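Local structure of alpha-galactosidase 1 (Saccharomyces cerevisiae, 3LRK) at residues Y330-T335 / V365-N370. The protein hydrolyses terminal, non-reducing alpha-D-galactose residues from alpha-D-galactosides such as galactose oligosaccharides, galactomannans and galactolipids. The protein carries 1 engineered substitution. Sequence-based numbering, arbitrary orientation.
With NAG (2-acetamido-2-deoxy-beta-D-glucopyranose), chain G.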
loop_
_atom_site.group_PDB
_atom_site.type_symbol
_atom_site.label_atom_id
_atom_site.label_comp_id
_atom_site.label_asym_id
_atom_site.label_seq_id
_atom_site.Cartn_x
_atom_site.Cartn_y
_atom_site.Cartn_z
ATOM N N TYR A 330 -16.073 -4.063 -19.470
ATOM C CA TYR A 330 -15.106 -4.277 -20.553
ATOM C C TYR A 330 -14.676 -2.957 -21.151
ATOM O O TYR A 330 -15.494 -2.054 -21.341
ATOM C CB TYR A 330 -15.693 -5.147 -21.662
ATOM C CG TYR A 330 -16.134 -6.514 -21.206
ATOM C CD1 TYR A 330 -17.483 -6.809 -21.047
ATOM C CD2 TYR A 330 -15.200 -7.517 -20.929
ATOM C CE1 TYR A 330 -17.896 -8.068 -20.620
ATOM C CE2 TYR A 330 -15.604 -8.781 -20.504
ATOM C CZ TYR A 330 -16.952 -9.044 -20.355
ATOM O OH TYR A 330 -17.366 -10.285 -19.938
ATOM N N TYR A 331 -13.385 -2.850 -21.442
ATOM C CA TYR A 331 -12.869 -1.701 -22.154
ATOM C C TYR A 331 -13.106 -1.898 -23.649
ATOM O O TYR A 331 -12.958 -3.011 -24.164
ATOM C CB TYR A 331 -11.387 -1.496 -21.835
ATOM C CG TYR A 331 -11.157 -1.155 -20.374
ATOM C CD1 TYR A 331 -10.681 -2.112 -19.477
ATOM C CD2 TYR A 331 -11.454 0.120 -19.885
ATOM C CE1 TYR A 331 -10.490 -1.799 -18.127
ATOM C CE2 TYR A 331 -11.273 0.440 -18.546
ATOM C CZ TYR A 331 -10.783 -0.517 -17.674
ATOM O OH TYR A 331 -10.603 -0.173 -16.346
ATOM N N VAL A 332 -13.486 -0.814 -24.323
ATOM C CA VAL A 332 -13.781 -0.831 -25.760
ATOM C C VAL A 332 -12.803 0.039 -26.560
ATOM O O VAL A 332 -12.183 0.955 -26.015
ATOM C CB VAL A 332 -15.256 -0.421 -26.068
ATOM C CG1 VAL A 332 -16.243 -1.385 -25.408
ATOM C CG2 VAL A 332 -15.543 1.022 -25.658
ATOM N N SER A 333 -12.673 -0.247 -27.855
ATOM C CA SER A 333 -11.763 0.508 -28.716
ATOM C C SER A 333 -12.317 1.894 -29.076
ATOM O O SER A 333 -11.574 2.766 -29.518
ATOM C CB SER A 333 -11.406 -0.291 -29.977
ATOM O OG SER A 333 -12.570 -0.645 -30.701
ATOM N N ASP A 334 -13.618 2.086 -28.874
ATOM C CA ASP A 334 -14.277 3.370 -29.116
ATOM C C ASP A 334 -14.056 4.302 -27.929
ATOM O O ASP A 334 -14.853 4.337 -26.989
ATOM C CB ASP A 334 -15.772 3.155 -29.374
ATOM C CG ASP A 334 -16.022 2.191 -30.523
ATOM O OD1 ASP A 334 -15.672 2.544 -31.678
ATOM O OD2 ASP A 334 -16.549 1.084 -30.263
ATOM N N THR A 335 -12.956 5.051 -27.984
ATOM C CA THR A 335 -12.561 5.923 -26.885
ATOM C C THR A 335 -12.768 7.396 -27.234
ATOM O O THR A 335 -12.772 7.783 -28.411
ATOM C CB THR A 335 -11.095 5.681 -26.457
ATOM O OG1 THR A 335 -10.226 5.826 -27.590
ATOM C CG2 THR A 335 -10.928 4.283 -25.848
ATOM N N VAL A 365 -18.999 5.958 -29.121
ATOM C CA VAL A 365 -19.972 5.800 -30.198
ATOM C C VAL A 365 -21.171 5.011 -29.694
ATOM O O VAL A 365 -21.063 4.241 -28.735
ATOM C CB VAL A 365 -19.357 5.083 -31.447
ATOM C CG1 VAL A 365 -20.290 5.191 -32.636
ATOM C CG2 VAL A 365 -18.016 5.679 -31.816
ATOM N N SER A 366 -22.310 5.222 -30.345
ATOM C CA SER A 366 -23.507 4.425 -30.125
ATOM C C SER A 366 -23.167 2.976 -30.430
ATOM O O SER A 366 -22.493 2.694 -31.419
ATOM C CB SER A 366 -24.627 4.912 -31.047
ATOM O OG SER A 366 -25.834 4.214 -30.801
ATOM N N ARG A 367 -23.607 2.057 -29.578
ATOM C CA ARG A 367 -23.329 0.643 -29.802
ATOM C C ARG A 367 -24.506 -0.237 -29.384
ATOM O O ARG A 367 -25.289 0.144 -28.510
ATOM C CB ARG A 367 -22.041 0.212 -29.088
ATOM C CG ARG A 367 -22.229 -0.224 -27.639
ATOM C CD ARG A 367 -20.917 -0.380 -26.900
ATOM N NE ARG A 367 -20.067 -1.458 -27.403
ATOM C CZ ARG A 367 -18.924 -1.267 -28.066
ATOM N NH1 ARG A 367 -18.492 -0.034 -28.328
ATOM N NH2 ARG A 367 -18.207 -2.313 -28.470
ATOM N N PRO A 368 -24.645 -1.410 -30.024
ATOM C CA PRO A 368 -25.605 -2.384 -29.517
ATOM C C PRO A 368 -25.079 -3.010 -28.222
ATOM O O PRO A 368 -23.883 -3.274 -28.099
ATOM C CB PRO A 368 -25.674 -3.424 -30.638
ATOM C CG PRO A 368 -24.328 -3.348 -31.287
ATOM C CD PRO A 368 -23.948 -1.896 -31.231
ATOM N N MET A 369 -25.973 -3.211 -27.262
ATOM C CA MET A 369 -25.630 -3.832 -25.986
ATOM C C MET A 369 -26.647 -4.926 -25.674
ATOM O O MET A 369 -27.832 -4.802 -25.995
ATOM C CB MET A 369 -25.580 -2.793 -24.854
ATOM C CG MET A 369 -24.449 -1.767 -24.981
ATOM S SD MET A 369 -24.115 -0.818 -23.473
ATOM C CE MET A 369 -23.276 -2.056 -22.476
ATOM N N ASN A 370 -26.166 -6.000 -25.083
ATOM C CA ASN A 370 -26.920 -7.208 -24.867
ATOM C C ASN A 370 -26.693 -7.901 -23.525
ATOM O O ASN A 370 -25.610 -7.881 -23.028
ATOM C CB ASN A 370 -26.612 -8.197 -25.992
ATOM C CG ASN A 370 -25.183 -8.675 -25.999
ATOM O OD1 ASN A 370 -24.899 -9.707 -25.504
ATOM N ND2 ASN A 370 -24.299 -7.931 -26.604
HETATM C C1 NAG G . -22.885 -7.733 -26.785
HETATM C C2 NAG G . -21.589 -8.058 -26.025
HETATM C C3 NAG G . -20.333 -7.766 -26.860
HETATM C C4 NAG G . -20.419 -8.391 -28.253
HETATM C C5 NAG G . -21.779 -8.107 -28.904
HETATM C C6 NAG G . -21.944 -8.909 -30.193
HETATM C C7 NAG G . -21.212 -8.012 -23.618
HETATM C C8 NAG G . -20.993 -7.159 -22.403
HETATM N N2 NAG G . -21.527 -7.370 -24.743
HETATM O O3 NAG G . -19.190 -8.266 -26.203
HETATM O O4 NAG G . -19.367 -7.896 -29.058
HETATM O O5 NAG G . -22.858 -8.419 -28.030
HETATM O O6 NAG G . -21.874 -8.030 -31.295
HETATM O O7 NAG G . -21.096 -9.238 -23.547
#
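An N-linked sugar joins the two segments: bonded to Asn-370, it reaches Tyr-330. ND2 of Asn-370 is bonded to C1 of the N-acetylglucosamine, and the acetamido methyl of that sugar reaches back to the tyrosine, C8 lying 3.7 Å from CE1 of Tyr-330 in an oblique approach to the ring. Direct protein contact gathers round Arg-367. Its NH1 gives a hydrogen bond to OD2 of Asp-334 at 3.0 Å, part of a salt bridge made through one nitrogen and one oxygen. The bond is moderately bent, 150° at the hydrogen; it leaves near the guanidinium plane but meets OD2 on the anti side of the carboxylate, and the two planes stand 55° apart, so this is no flat, two-pronged pair. Val-332 takes one face of the same guanidinium, CG1 resting 3.8 Å from CZ of Arg-367 and set off-centre over the group. From a CG held between the backbone N and the carbonyl carbon, the arginine chain runs straight through chi2 and bends at chi3 (-66°), which brings the guanidinium over to Val-332 and the carboxylate. With an alanine in place of Arg-367, OD2 of Asp-334 would probably lose this charged partner and CG1 of Val-332 the flat group it rests against. On the other branch of the carboxylate, OD1 of Asp-334 lies 3.9 Å from CG2 of Val-365, a plain van der Waals touch. Asp-334 sits at the centre of an inverse gamma turn, just after strand 325-331 ends. This surface contact thus joins the C-terminal beta-sandwich's edge strand 325-331, paired with strand 342-349, to strand 367-371, which pairs antiparallel with strand 453-457; Ile-343 of strand 342-349 touches both Val-332 and Arg-367.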